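Local coordinates for protein galactokinase (Bifidobacterium longum subsp. infantis ATCC 15697 = JCM 1222 = DSM 20088, PDB 6TEQ) that probably phosphorylates galactose with ATP as a GHMP-family sugar kinase, and here holds 2-deoxy-2-fluoro-galactose in its sugar pocket, at residues H47-A52 against G246-R251; R299-V304 against A337-V342; K260-A265 against D289-E294. All blocks are in the same frame, centred on the assembly; numbering follows the deposited sequence. Where two conformers were deposited one is given.

Contact 1. Residues H47-A52 against G246-R251; sequences HTDYNA and GQYAQR. With GAF (2-deoxy-2-fluoro-alpha-D-galactopyranose), chain M.
H47, Y50 and Y248 form an aromatic cluster that lines the galactose pocket of this GHMP-family kinase, the loop 47-52 supplying two rings and the first turn of helix 247-262 the third. Among the ring contacts, Y50 turns its edge toward the face of Y248 in an offset edge-to-face pair, the planes 83° apart and the centroids 5.6 Å apart. H47 meets Y248 rim to rim, with CE1 3.6 Å from CD1 of the tyrosine and neither ring over the other's face. In Y50 the CB points toward helix 247-262, and chi1 (52°) sets CG between the backbone N and the carbonyl carbon.

The polar contacts fix the rings and the sugar. Within the loop, H47 ND1 and Y50 OH are joined by a 2.6 Å hydrogen bond; Y50 OH also bonds to Y340, and H47 NE2 to the carbonyl of G367, so that both imidazole nitrogens have partners and the ring's rotation is fixed. The backbone N of H47 donates almost straight (176°) to O6 of the fluorosugar, and C6 of the sugar lies over the centre of the imidazole face. D49 places OD2 2.6 Å from O3, while that same oxygen is hydrogen-bonded to the backbone N of L190. Y248 OH stands 2.8 Å from O4, which lies in the plane of the tyrosine ring at its edge, and D49 OD1 also lies 2.7 Å from O4. Replacing Y248 by an alanine would probably cost O4 its tyrosine hydroxyl partner and open a gap beside the edge of Y50.

Packing completes the contact: R251 lies alongside Y50, pointing the same way, whereas its guanidinium turns away to the carbonyls of Y340 and E341. Here R251 CB lies 3.8 Å from Y50 OH.

Contact 2. Residues R299-V304 against A337-V342; sequences RVRHVV and AADYEV
The guanidinium of R299 has the carbonyl O of Y340 over one face, 3.4 Å above its plane, and the carbonyl O of D339 and E341 OE1 at its edge. Helices 294-318 and 322-338 follow one another as a helical hairpin, and residues 339-341, where the chain leaves the second, meet the first. The ring of H302 carries Y340 CB over one face in a CH-pi contact, 4.2 Å from the centroid. In return H302 CD2 lies over a face of the Y340 ring, whose edge meets R299 O; the two ring planes stand 47° apart, oblique, neither a stack nor an edge-to-face pair. H302 ND1 is bonded to S335 and NE2 to the carbonyl of E46, which fixes the turn of the imidazole.

Two salt bridges supply the charged contacts. In the first, R299 NH1 donates in its own plane to E341 OE1 at 2.8 Å, on the anti side of the carboxylate, and also to D339 O at 2.9 Å. A water links R299 NH2 to the same OE1, reinforcing a weak direct bond. The second is bidentate: R301 grips D339 side-on, one nitrogen to each carboxylate oxygen. A bend at chi3 (67°) sets NE, which meets OD2 nearly straight (172°) but from above the carboxylate plane, whereas R301 NH2 meets D339 OD1 on the syn side at 2.7 Å.

Contact 3. Residues K260-A265 against D289-E294; sequences KILGVA and DALPDE
I261 and L262, in the last turn of helix 247-262, pack against A290 and L291 in the connection between helices 280-289 and 294-318. This is apolar packing within the helical part of the fold, away from the sugar and nucleotide sites. The CA atoms come no nearer than 7.0 Å (L262 to A290), and side chains make most of the contact, which buries 190 Å².

In sequence order, I261 comes first. Its CG2 branch, anti to the backbone N, does the touching: it lies 3.4 Å from the carbonyl O of A290 and 4.1 Å from L291 CD2. The methyl thus rests against the carbonyl oxygen in van der Waals contact. The side chain of I261 also rests on M296 of helix 294-318, while its carbonyl O accepts a hydrogen bond from a glycerol that probably came from the crystallisation liquor.

L262 follows and crosses L291 at about a right angle. Its CG is 3.9 Å from L291 CD2, and its CD2 branch meets the methyl of A290 at 3.8 Å, so one leucine spans both partners. L262 also touches L267 and T270 of helix 267-276.

G263 then ends the helix in a Schellman motif with positive phi (73°), its N bonded to the carbonyl O of K260, and the chain turns off toward helix 267-276.

On the facing side L291 is buried, touching M296 and V300 as well, and D293 caps the next helix through OD1 to the N of M296. A single methyl of that leucine, L291 CD2, touches both I261 CG2 and L262 CG.

Overall arrangement
From the N terminus, the loop 47-52 between strands 33-42 and 54-70 waits almost two hundred residues for helix 247-262, whose first turn closes contact 1 beside the sugar. The far end of that same helix opens contact 3, which closes a short, mostly helical excursion before helix 294-318. That helix then opens contact 2, closed after helix 322-338. The three loops therefore follow in series, neither nesting nor crossing. In space contact 2 touches both others: Y340 and E341 meet Y50 and R251 of contact 1, and V300 packs on L291 of contact 3. Contacts 1 and 3 share a helix but do not touch.

Contact 1. Residues H47-A52 against G246-R251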
ATOM      1  N   HIS A  47       3.592  -6.195   7.630  1.00 10.99           N
ATOM      2  CA  HIS A  47       2.811  -6.465   8.819  1.00  9.50           C
ATOM      3  C   HIS A  47       3.468  -5.853  10.050  1.00 10.75           C
ATOM      4  O   HIS A  47       3.319  -6.410  11.158  1.00 11.67           O
ATOM      5  CB  HIS A  47       2.457  -7.899   8.891  1.00 10.18           C
ATOM      6  CG  HIS A  47       1.357  -8.312   8.005  1.00 11.10           C
ATOM      7  ND1 HIS A  47       0.020  -8.058   8.285  1.00 12.20           N
ATOM      8  CD2 HIS A  47       1.383  -8.913   6.770  1.00 11.29           C
ATOM      9  CE1 HIS A  47      -0.678  -8.509   7.256  1.00 13.31           C
ATOM     10  NE2 HIS A  47       0.104  -9.012   6.349  1.00 13.66           N
ATOM     11  N   THR A  48       4.112  -4.724   9.870  1.00 11.30           N
ATOM     12  CA  THR A  48       4.766  -3.988  10.943  1.00 13.66           C
ATOM     13  C   THR A  48       4.099  -2.638  11.173  1.00 11.52           C
ATOM     14  O   THR A  48       4.240  -2.096  12.261  1.00 11.17           O
ATOM     15  CB  THR A  48       6.234  -3.748  10.588  1.00 11.88           C
ATOM     16  OG1 THR A  48       6.349  -3.078   9.336  1.00 14.38           O
ATOM     17  CG2 THR A  48       7.030  -5.022  10.508  1.00 13.39           C
ATOM     18  N   ASP A  49       3.401  -2.082  10.190  1.00 11.92           N
ATOM     19  CA  ASP A  49       2.834  -0.729  10.366  1.00 12.03           C
ATOM     20  C   ASP A  49       1.914  -0.620  11.589  1.00 13.11           C
ATOM     21  O   ASP A  49       2.078   0.337  12.392  1.00 15.61           O
ATOM     22  CB  ASP A  49       2.223  -0.216   9.092  1.00 12.10           C
ATOM     23  CG  ASP A  49       1.056  -0.950   8.477  1.00 11.22           C
ATOM     24  OD1 ASP A  49       0.849  -2.101   8.839  1.00 11.81           O
ATOM     25  OD2 ASP A  49       0.352  -0.298   7.655  1.00 12.36           O
ATOM     26  N   TYR A  50       0.967  -1.527  11.721  1.00 12.23           N
ATOM     27  CA  TYR A  50      -0.037  -1.461  12.799  1.00 13.36           C
ATOM     28  C   TYR A  50       0.598  -1.944  14.106  1.00 12.72           C
ATOM     29  O   TYR A  50      -0.052  -1.840  15.140  1.00 15.12           O
ATOM     30  CB  TYR A  50      -1.287  -2.269  12.419  1.00 12.62           C
ATOM     31  CG  TYR A  50      -1.070  -3.704  11.977  1.00 12.27           C
ATOM     32  CD1 TYR A  50      -0.780  -4.683  12.937  1.00 11.98           C
ATOM     33  CD2 TYR A  50      -1.175  -4.066  10.631  1.00 13.52           C
ATOM     34  CE1 TYR A  50      -0.547  -6.005  12.564  1.00 14.14           C
ATOM     35  CE2 TYR A  50      -1.015  -5.393  10.241  1.00 13.37           C
ATOM     36  CZ  TYR A  50      -0.689  -6.355  11.213  1.00 12.39           C
ATOM     37  OH  TYR A  50      -0.537  -7.650  10.821  1.00 14.13           O
ATOM     38  N   ASN A  51       1.863  -2.395  14.063  1.00 12.36           N
ATOM     39  CA  ASN A  51       2.676  -2.717  15.274  1.00 12.86           C
ATOM     40  C   ASN A  51       3.660  -1.579  15.618  1.00 12.82           C
ATOM     41  O   ASN A  51       4.593  -1.842  16.393  1.00 14.19           O
ATOM     42  CB  ASN A  51       3.407  -4.030  15.032  1.00 11.11           C
ATOM     43  CG  ASN A  51       2.470  -5.217  15.032  1.00 14.09           C
ATOM     44  OD1 ASN A  51       1.721  -5.368  15.992  1.00 15.00           O
ATOM     45  ND2 ASN A  51       2.486  -6.007  13.944  1.00 12.63           N
ATOM     46  N   ALA A  52       3.511  -0.393  15.030  1.00 14.09           N
ATOM     47  CA  ALA A  52       4.365   0.793  15.281  1.00 10.89           C
ATOM     48  C   ALA A  52       5.800   0.505  14.779  1.00 14.32           C
ATOM     49  O   ALA A  52       6.780   1.029  15.337  1.00 13.43           O
ATOM     50  CB  ALA A  52       4.361   1.174  16.764  1.00 12.71           C
ATOM     51  N   GLY A 246     -11.556 -11.448   7.061  1.00 18.57           N
ATOM     52  CA  GLY A 246     -11.274 -11.507   8.504  1.00 19.17           C
ATOM     53  C   GLY A 246      -9.830 -11.900   8.775  1.00 19.81           C
ATOM     54  O   GLY A 246      -9.400 -11.839   9.945  1.00 20.68           O
ATOM     55  N   GLN A 247      -9.108 -12.389   7.789  1.00 18.66           N
ATOM     56  CA  GLN A 247      -7.730 -12.910   8.053  1.00 20.37           C
ATOM     57  C   GLN A 247      -6.828 -11.748   8.525  1.00 17.22           C
ATOM     58  O   GLN A 247      -6.050 -11.920   9.468  1.00 17.79           O
ATOM     59  CB  GLN A 247      -7.220 -13.653   6.799  1.00 17.73           C
ATOM     60  CG  GLN A 247      -8.046 -14.894   6.459  1.00 19.73           C
ATOM     61  CD  GLN A 247      -7.305 -15.732   5.441  1.00 23.72           C
ATOM     62  OE1 GLN A 247      -7.514 -15.588   4.224  1.00 26.79           O
ATOM     63  NE2 GLN A 247      -6.401 -16.585   5.928  1.00 22.58           N
ATOM     64  N   TYR A 248      -6.827 -10.636   7.804  1.00 18.39           N
ATOM     65  CA  TYR A 248      -5.921  -9.495   8.086  1.00 16.26           C
ATOM     66  C   TYR A 248      -6.301  -8.963   9.468  1.00 17.29           C
ATOM     67  O   TYR A 248      -5.444  -8.768  10.311  1.00 16.88           O
ATOM     68  CB  TYR A 248      -6.030  -8.483   6.939  1.00 17.63           C
ATOM     69  CG  TYR A 248      -5.259  -7.187   7.161  1.00 18.11           C
ATOM     70  CD1 TYR A 248      -3.947  -7.090   6.768  1.00 16.74           C
ATOM     71  CD2 TYR A 248      -5.787  -6.150   7.906  1.00 18.93           C
ATOM     72  CE1 TYR A 248      -3.207  -5.930   6.990  1.00 16.56           C
ATOM     73  CE2 TYR A 248      -5.090  -4.984   8.126  1.00 20.16           C
ATOM     74  CZ  TYR A 248      -3.777  -4.877   7.707  1.00 18.10           C
ATOM     75  OH  TYR A 248      -3.147  -3.711   7.994  1.00 17.32           O
ATOM     76  N   ALA A 249      -7.590  -8.835   9.744  1.00 17.92           N
ATOM     77  CA  ALA A 249      -8.083  -8.358  11.048  1.00 19.78           C
ATOM     78  C   ALA A 249      -7.607  -9.304  12.132  1.00 17.09           C
ATOM     79  O   ALA A 249      -7.261  -8.810  13.253  1.00 18.37           O
ATOM     80  CB  ALA A 249      -9.597  -8.253  11.053  1.00 20.39           C
ATOM     81  N   GLN A 250      -7.624 -10.617  11.873  0.50 17.64           N
ATOM     82  CA  GLN A 250      -7.188 -11.582  12.922  0.50 17.47           C
ATOM     83  C   GLN A 250      -5.705 -11.297  13.226  0.50 14.09           C
ATOM     84  O   GLN A 250      -5.361 -11.162  14.431  0.50 14.48           O
ATOM     85  CB  GLN A 250      -7.417 -13.045  12.537  0.50 19.88           C
ATOM     86  CG  GLN A 250      -7.036 -14.023  13.650  0.50 22.51           C
ATOM     87  CD  GLN A 250      -7.689 -13.766  14.993  0.50 28.52           C
ATOM     88  OE1 GLN A 250      -8.907 -13.956  15.162  0.50 36.76           O
ATOM     89  NE2 GLN A 250      -6.883 -13.291  15.944  0.50 29.51           N
ATOM     90  N   ARG A 251      -4.854 -11.166  12.211  1.00 15.44           N
ATOM     91  CA  ARG A 251      -3.403 -10.952  12.484  1.00 15.70           C
ATOM     92  C   ARG A 251      -3.241  -9.741  13.421  1.00 15.24           C
ATOM     93  O   ARG A 251      -2.457  -9.816  14.416  1.00 16.08           O
ATOM     94  CB  ARG A 251      -2.606 -10.766  11.205  1.00 13.87           C
ATOM     95  CG  ARG A 251      -2.630 -11.965  10.273  1.00 16.11           C
ATOM     96  CD  ARG A 251      -1.913 -13.159  10.894  1.00 15.66           C
ATOM     97  NE  ARG A 251      -1.961 -14.296   9.972  1.00 15.89           N
ATOM     98  CZ  ARG A 251      -3.027 -15.040   9.767  1.00 16.54           C
ATOM     99  NH1 ARG A 251      -4.167 -14.801  10.396  1.00 19.34           N
ATOM    100  NH2 ARG A 251      -2.987 -15.990   8.860  1.00 18.97           N
TER
HETATM  101  C1  GAF M 609      -2.162  -4.154   3.930  0.60 14.86           C
HETATM  102  C2  GAF M 609      -2.487  -2.930   4.760  0.60 14.74           C
HETATM  103  F2  GAF M 609      -3.308  -2.124   4.045  0.60 15.54           F
HETATM  104  C3  GAF M 609      -1.241  -2.169   5.161  0.60 11.94           C
HETATM  105  O3  GAF M 609      -1.568  -1.225   6.131  0.60 14.69           O
HETATM  106  C4  GAF M 609      -0.178  -3.121   5.785  0.60 13.52           C
HETATM  107  O4  GAF M 609      -0.544  -3.611   7.069  0.60 14.07           O
HETATM  108  C5  GAF M 609       0.059  -4.255   4.847  0.60 12.35           C
HETATM  109  O5  GAF M 609      -1.151  -4.928   4.593  0.60 15.58           O
HETATM  110  C6  GAF M 609       1.065  -5.265   5.360  0.60 11.16           C
HETATM  111  O6  GAF M 609       2.354  -4.676   5.529  0.60  9.59           O
HETATM  112  O1  GAF M 609      -1.726  -3.616   2.695  0.60 17.81           O

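Contact 2. Residues R299-V304 against A337-V342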
ATOM      1  N   ARG A 299       3.767 -15.189  15.285  1.00 12.63           N
ATOM      2  CA  ARG A 299       3.423 -13.822  14.842  1.00 13.41           C
ATOM      3  C   ARG A 299       4.424 -12.805  15.412  1.00 11.21           C
ATOM      4  O   ARG A 299       4.883 -11.944  14.652  1.00 15.42           O
ATOM      5  CB  ARG A 299       2.018 -13.403  15.217  1.00 15.79           C
ATOM      6  CG  ARG A 299       0.900 -14.346  14.812  1.00 15.74           C
ATOM      7  CD  ARG A 299       0.908 -14.694  13.344  1.00 14.35           C
ATOM      8  NE  ARG A 299      -0.260 -15.427  12.941  1.00 13.01           N
ATOM      9  CZ  ARG A 299      -0.318 -16.661  12.397  1.00 15.00           C
ATOM     10  NH1 ARG A 299       0.781 -17.362  12.106  1.00 15.53           N
ATOM     11  NH2 ARG A 299      -1.511 -17.192  12.140  1.00 16.78           N
ATOM     12  N   VAL A 300       4.730 -12.862  16.685  1.00 14.19           N
ATOM     13  CA  VAL A 300       5.710 -11.947  17.354  1.00 14.64           C
ATOM     14  C   VAL A 300       7.104 -12.108  16.768  1.00 15.61           C
ATOM     15  O   VAL A 300       7.766 -11.120  16.424  1.00 14.82           O
ATOM     16  CB  VAL A 300       5.694 -12.080  18.880  1.00 13.49           C
ATOM     17  CG1 VAL A 300       6.859 -11.321  19.576  1.00 15.15           C
ATOM     18  CG2 VAL A 300       4.365 -11.553  19.367  1.00 14.10           C
ATOM     19  N   ARG A 301       7.527 -13.330  16.514  1.00 15.46           N
ATOM     20  CA  ARG A 301       8.858 -13.546  15.900  1.00 14.18           C
ATOM     21  C   ARG A 301       8.888 -12.839  14.536  1.00 12.43           C
ATOM     22  O   ARG A 301       9.879 -12.220  14.206  1.00 13.22           O
ATOM     23  CB  ARG A 301       9.188 -15.030  15.859  1.00 14.55           C
ATOM     24  CG  ARG A 301      10.495 -15.331  15.148  1.00 16.85           C
ATOM     25  CD  ARG A 301      10.972 -16.712  15.466  1.00 16.27           C
ATOM     26  NE  ARG A 301      10.061 -17.641  14.898  1.00 14.87           N
ATOM     27  CZ  ARG A 301       9.627 -18.708  15.494  1.00 16.87           C
ATOM     28  NH1 ARG A 301      10.043 -18.949  16.740  1.00 23.14           N
ATOM     29  NH2 ARG A 301       8.738 -19.479  14.872  1.00 22.60           N
ATOM     30  N   HIS A 302       7.851 -13.010  13.699  1.00 13.48           N
ATOM     31  CA  HIS A 302       7.804 -12.315  12.407  1.00 13.38           C
ATOM     32  C   HIS A 302       7.984 -10.836  12.718  1.00 11.00           C
ATOM     33  O   HIS A 302       8.805 -10.233  12.050  1.00 11.97           O
ATOM     34  CB  HIS A 302       6.477 -12.557  11.675  1.00 12.00           C
ATOM     35  CG  HIS A 302       6.397 -11.587  10.555  1.00 13.28           C
ATOM     36  ND1 HIS A 302       7.148 -11.728   9.459  1.00 12.03           N
ATOM     37  CD2 HIS A 302       5.713 -10.435  10.436  1.00 11.27           C
ATOM     38  CE1 HIS A 302       7.041 -10.653   8.689  1.00 12.19           C
ATOM     39  NE2 HIS A 302       6.123  -9.846   9.260  1.00 11.68           N
ATOM     40  N   VAL A 303       7.175 -10.221  13.624  1.00 11.99           N
ATOM     41  CA  VAL A 303       7.170  -8.744  13.684  1.00 12.98           C
ATOM     42  C   VAL A 303       8.572  -8.271  14.097  1.00 11.93           C
ATOM     43  O   VAL A 303       9.102  -7.294  13.562  1.00 11.92           O
ATOM     44  CB  VAL A 303       6.075  -8.238  14.622  1.00 13.76           C
ATOM     45  CG1 VAL A 303       6.189  -6.760  14.834  1.00 15.34           C
ATOM     46  CG2 VAL A 303       4.695  -8.584  14.057  1.00 12.29           C
ATOM     47  N   VAL A 304       9.147  -8.956  15.051  1.00 11.71           N
ATOM     48  CA  VAL A 304      10.421  -8.520  15.649  1.00 14.09           C
ATOM     49  C   VAL A 304      11.501  -8.648  14.597  1.00 12.47           C
ATOM     50  O   VAL A 304      12.261  -7.703  14.429  1.00 14.26           O
ATOM     51  CB  VAL A 304      10.752  -9.361  16.882  1.00 11.69           C
ATOM     52  CG1 VAL A 304      12.209  -9.252  17.268  1.00 15.46           C
ATOM     53  CG2 VAL A 304       9.840  -8.991  18.011  1.00 13.98           C
ATOM     54  N   ALA A 337       5.567 -16.394   5.223  1.00 12.25           N
ATOM     55  CA  ALA A 337       4.958 -17.699   4.888  1.00 12.35           C
ATOM     56  C   ALA A 337       4.880 -18.606   6.114  1.00 13.29           C
ATOM     57  O   ALA A 337       3.773 -19.197   6.345  1.00 17.04           O
ATOM     58  CB  ALA A 337       5.759 -18.329   3.783  1.00 14.58           C
ATOM     59  N   ALA A 338       5.980 -18.726   6.854  1.00 12.78           N
ATOM     60  CA  ALA A 338       6.042 -19.724   7.945  1.00 12.52           C
ATOM     61  C   ALA A 338       5.530 -19.183   9.268  1.00 16.18           C
ATOM     62  O   ALA A 338       4.867 -19.942  10.009  1.00 15.96           O
ATOM     63  CB  ALA A 338       7.423 -20.218   8.184  1.00 14.13           C
ATOM     64  N   ASP A 339       5.928 -17.985   9.631  1.00 12.92           N
ATOM     65  CA  ASP A 339       5.590 -17.424  10.961  1.00 13.06           C
ATOM     66  C   ASP A 339       4.283 -16.640  10.868  1.00 13.83           C
ATOM     67  O   ASP A 339       3.538 -16.679  11.804  1.00 15.64           O
ATOM     68  CB  ASP A 339       6.742 -16.620  11.538  1.00 13.89           C
ATOM     69  CG  ASP A 339       7.776 -17.531  12.202  1.00 15.72           C
ATOM     70  OD1 ASP A 339       7.414 -18.702  12.611  1.00 17.64           O
ATOM     71  OD2 ASP A 339       8.913 -17.085  12.382  1.00 16.81           O
ATOM     72  N   TYR A 340       4.163 -15.739   9.894  1.00 12.96           N
ATOM     73  CA  TYR A 340       2.938 -14.914   9.806  1.00 12.78           C
ATOM     74  C   TYR A 340       1.797 -15.599   9.059  1.00 12.88           C
ATOM     75  O   TYR A 340       0.593 -15.246   9.327  1.00 16.18           O
ATOM     76  CB  TYR A 340       3.216 -13.532   9.268  1.00 12.98           C
ATOM     77  CG  TYR A 340       2.562 -12.427  10.036  1.00 14.09           C
ATOM     78  CD1 TYR A 340       2.902 -12.208  11.385  1.00 12.52           C
ATOM     79  CD2 TYR A 340       1.564 -11.620   9.477  1.00 11.81           C
ATOM     80  CE1 TYR A 340       2.295 -11.248  12.128  1.00 13.09           C
ATOM     81  CE2 TYR A 340       0.962 -10.622  10.242  1.00 13.02           C
ATOM     82  CZ  TYR A 340       1.356 -10.411  11.555  1.00 14.49           C
ATOM     83  OH  TYR A 340       0.757  -9.446  12.311  1.00 16.14           O
ATOM     84  N   GLU A 341       2.101 -16.634   8.279  1.00 13.35           N
ATOM     85  CA  GLU A 341       1.062 -17.504   7.637  1.00 13.96           C
ATOM     86  C   GLU A 341       0.110 -16.611   6.833  1.00 14.43           C
ATOM     87  O   GLU A 341      -1.120 -16.751   6.955  1.00 15.57           O
ATOM     88  CB  GLU A 341       0.388 -18.401   8.658  1.00 14.73           C
ATOM     89  CG  GLU A 341       1.342 -19.403   9.253  1.00 18.14           C
ATOM     90  CD  GLU A 341       0.555 -20.347  10.135  1.00 17.23           C
ATOM     91  OE1 GLU A 341       0.302 -19.975  11.323  1.00 17.54           O
ATOM     92  OE2 GLU A 341       0.041 -21.358   9.586  1.00 27.77           O
ATOM     93  N   VAL A 342       0.678 -15.724   5.989  1.00 14.29           N
ATOM     94  CA  VAL A 342      -0.167 -14.858   5.115  1.00 14.76           C
ATOM     95  C   VAL A 342       0.122 -15.110   3.637  1.00 12.63           C
ATOM     96  O   VAL A 342      -0.269 -14.308   2.825  1.00 15.24           O
ATOM     97  CB  VAL A 342      -0.066 -13.360   5.468  1.00 13.29           C
ATOM     98  CG1 VAL A 342      -0.498 -13.097   6.890  1.00 12.76           C
ATOM     99  CG2 VAL A 342       1.347 -12.832   5.197  1.00 13.04           C
TER
HETATM  100  O   HOH W   1      -2.689 -20.012  11.926  1.00 36.66           O

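Contact 3. Residues K260-A265 against D289-E294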
ATOM      1  N   LYS A 260      -0.545  -6.770  24.815  1.00 18.79           N
ATOM      2  CA  LYS A 260      -1.226  -6.774  26.131  1.00 18.40           C
ATOM      3  C   LYS A 260      -0.497  -7.777  27.042  1.00 20.71           C
ATOM      4  O   LYS A 260      -0.208  -7.405  28.221  1.00 21.81           O
ATOM      5  CB  LYS A 260      -2.729  -7.078  25.985  1.00 22.53           C
ATOM      6  CG  LYS A 260      -3.552  -6.979  27.272  0.90 30.45           C
ATOM      7  CD  LYS A 260      -4.980  -7.492  27.146  0.80 37.86           C
ATOM      8  CE  LYS A 260      -5.887  -7.204  28.341  0.70 34.99           C
ATOM      9  NZ  LYS A 260      -5.264  -7.560  29.639  0.60 37.53           N
ATOM     10  N   ILE A 261      -0.291  -9.000  26.564  1.00 19.13           N
ATOM     11  CA  ILE A 261       0.322 -10.050  27.413  1.00 19.01           C
ATOM     12  C   ILE A 261       1.711  -9.580  27.847  1.00 18.51           C
ATOM     13  O   ILE A 261       2.008  -9.664  29.039  1.00 20.76           O
ATOM     14  CB  ILE A 261       0.358 -11.402  26.720  1.00 20.33           C
ATOM     15  CG1 ILE A 261      -1.063 -11.945  26.594  1.00 24.94           C
ATOM     16  CG2 ILE A 261       1.265 -12.352  27.499  1.00 26.12           C
ATOM     17  CD1 ILE A 261      -1.160 -13.140  25.761  1.00 26.99           C
ATOM     18  N   LEU A 262       2.446  -8.965  26.948  1.00 20.91           N
ATOM     19  CA  LEU A 262       3.832  -8.493  27.205  1.00 21.89           C
ATOM     20  C   LEU A 262       3.856  -7.204  28.036  1.00 20.37           C
ATOM     21  O   LEU A 262       4.930  -6.875  28.578  1.00 23.44           O
ATOM     22  CB  LEU A 262       4.526  -8.308  25.856  1.00 17.80           C
ATOM     23  CG  LEU A 262       4.862  -9.650  25.203  1.00 18.32           C
ATOM     24  CD1 LEU A 262       5.315  -9.398  23.790  1.00 18.86           C
ATOM     25  CD2 LEU A 262       5.860 -10.494  26.021  1.00 19.69           C
ATOM     26  N   GLY A 263       2.723  -6.531  28.219  1.00 19.60           N
ATOM     27  CA  GLY A 263       2.649  -5.300  29.015  1.00 18.85           C
ATOM     28  C   GLY A 263       3.272  -4.103  28.308  1.00 25.11           C
ATOM     29  O   GLY A 263       3.747  -3.253  29.018  1.00 25.15           O
ATOM     30  N   VAL A 264       3.214  -4.062  26.963  1.00 20.02           N
ATOM     31  CA  VAL A 264       3.821  -3.038  26.119  1.00 21.35           C
ATOM     32  C   VAL A 264       2.726  -2.400  25.299  1.00 18.11           C
ATOM     33  O   VAL A 264       1.728  -3.040  24.970  1.00 18.95           O
ATOM     34  CB  VAL A 264       4.969  -3.579  25.244  1.00 20.19           C
ATOM     35  CG1 VAL A 264       6.151  -4.022  26.115  1.00 26.37           C
ATOM     36  CG2 VAL A 264       4.539  -4.747  24.346  1.00 19.54           C
ATOM     37  N   ALA A 265       2.934  -1.162  24.939  1.00 17.54           N
ATOM     38  CA  ALA A 265       1.894  -0.438  24.151  1.00 22.63           C
ATOM     39  C   ALA A 265       1.826  -1.010  22.725  1.00 19.59           C
ATOM     40  O   ALA A 265       0.714  -0.980  22.113  1.00 18.09           O
ATOM     41  CB  ALA A 265       2.225   1.009  24.057  1.00 27.66           C
ATOM     42  N   ASP A 289       8.853 -16.891  25.411  1.00 15.28           N
ATOM     43  CA  ASP A 289       8.481 -17.715  26.606  1.00 17.75           C
ATOM     44  C   ASP A 289       7.283 -17.129  27.376  1.00 17.42           C
ATOM     45  O   ASP A 289       6.557 -17.920  28.023  1.00 20.09           O
ATOM     46  CB  ASP A 289       9.688 -17.968  27.503  1.00 19.26           C
ATOM     47  CG  ASP A 289      10.606 -19.089  27.032  1.00 19.44           C
ATOM     48  OD1 ASP A 289      10.231 -19.878  26.082  1.00 19.29           O
ATOM     49  OD2 ASP A 289      11.699 -19.169  27.639  1.00 21.58           O
ATOM     50  N   ALA A 290       7.069 -15.830  27.270  1.00 18.50           N
ATOM     51  CA  ALA A 290       5.988 -15.096  27.946  1.00 21.52           C
ATOM     52  C   ALA A 290       4.642 -15.219  27.182  1.00 18.91           C
ATOM     53  O   ALA A 290       3.590 -14.815  27.742  1.00 22.94           O
ATOM     54  CB  ALA A 290       6.427 -13.658  28.129  1.00 23.86           C
ATOM     55  N   LEU A 291       4.659 -15.817  25.993  1.00 19.06           N
ATOM     56  CA  LEU A 291       3.495 -16.047  25.117  1.00 17.43           C
ATOM     57  C   LEU A 291       3.174 -17.529  25.079  1.00 21.63           C
ATOM     58  O   LEU A 291       3.786 -18.279  24.346  1.00 27.79           O
ATOM     59  CB  LEU A 291       3.816 -15.526  23.714  1.00 18.09           C
ATOM     60  CG  LEU A 291       4.308 -14.084  23.572  1.00 19.08           C
ATOM     61  CD1 LEU A 291       4.730 -13.800  22.122  1.00 18.89           C
ATOM     62  CD2 LEU A 291       3.265 -13.061  24.034  1.00 20.08           C
ATOM     63  N   PRO A 292       2.164 -18.027  25.795  1.00 27.78           N
ATOM     64  CA  PRO A 292       1.908 -19.482  25.819  1.00 28.42           C
ATOM     65  C   PRO A 292       1.397 -20.067  24.486  1.00 21.79           C
ATOM     66  O   PRO A 292       1.576 -21.251  24.191  1.00 29.90           O
ATOM     67  CB  PRO A 292       0.865 -19.570  26.951  1.00 33.19           C
ATOM     68  CG  PRO A 292       0.159 -18.250  26.868  1.00 35.44           C
ATOM     69  CD  PRO A 292       1.309 -17.273  26.708  1.00 30.20           C
ATOM     70  N   ASP A 293       0.714 -19.248  23.702  1.00 19.27           N
ATOM     71  CA  ASP A 293       0.105 -19.710  22.450  1.00 22.86           C
ATOM     72  C   ASP A 293       1.198 -19.808  21.350  1.00 20.59           C
ATOM     73  O   ASP A 293       1.902 -18.827  21.073  1.00 18.17           O
ATOM     74  CB  ASP A 293      -1.026 -18.765  22.068  1.00 25.20           C
ATOM     75  CG  ASP A 293      -1.700 -19.253  20.826  1.00 32.27           C
ATOM     76  OD1 ASP A 293      -1.207 -18.876  19.759  1.00 25.12           O
ATOM     77  OD2 ASP A 293      -2.695 -20.089  20.974  1.00 32.16           O
ATOM     78  N   GLU A 294       1.259 -20.945  20.673  0.50 21.19           N
ATOM     79  CA  GLU A 294       2.341 -21.296  19.718  0.50 21.14           C
ATOM     80  C   GLU A 294       2.221 -20.479  18.433  0.50 18.82           C
ATOM     81  O   GLU A 294       3.263 -20.159  17.848  0.50 20.15           O
ATOM     82  CB  GLU A 294       2.378 -22.809  19.491  0.50 22.33           C
ATOM     83  CG  GLU A 294       2.763 -23.598  20.742  0.50 21.59           C
ATOM     84  CD  GLU A 294       4.211 -23.616  21.189  0.50 24.04           C
ATOM     85  OE1 GLU A 294       5.062 -23.051  20.514  0.50 21.88           O
ATOM     86  OE2 GLU A 294       4.511 -24.288  22.199  0.50 23.77           O
TER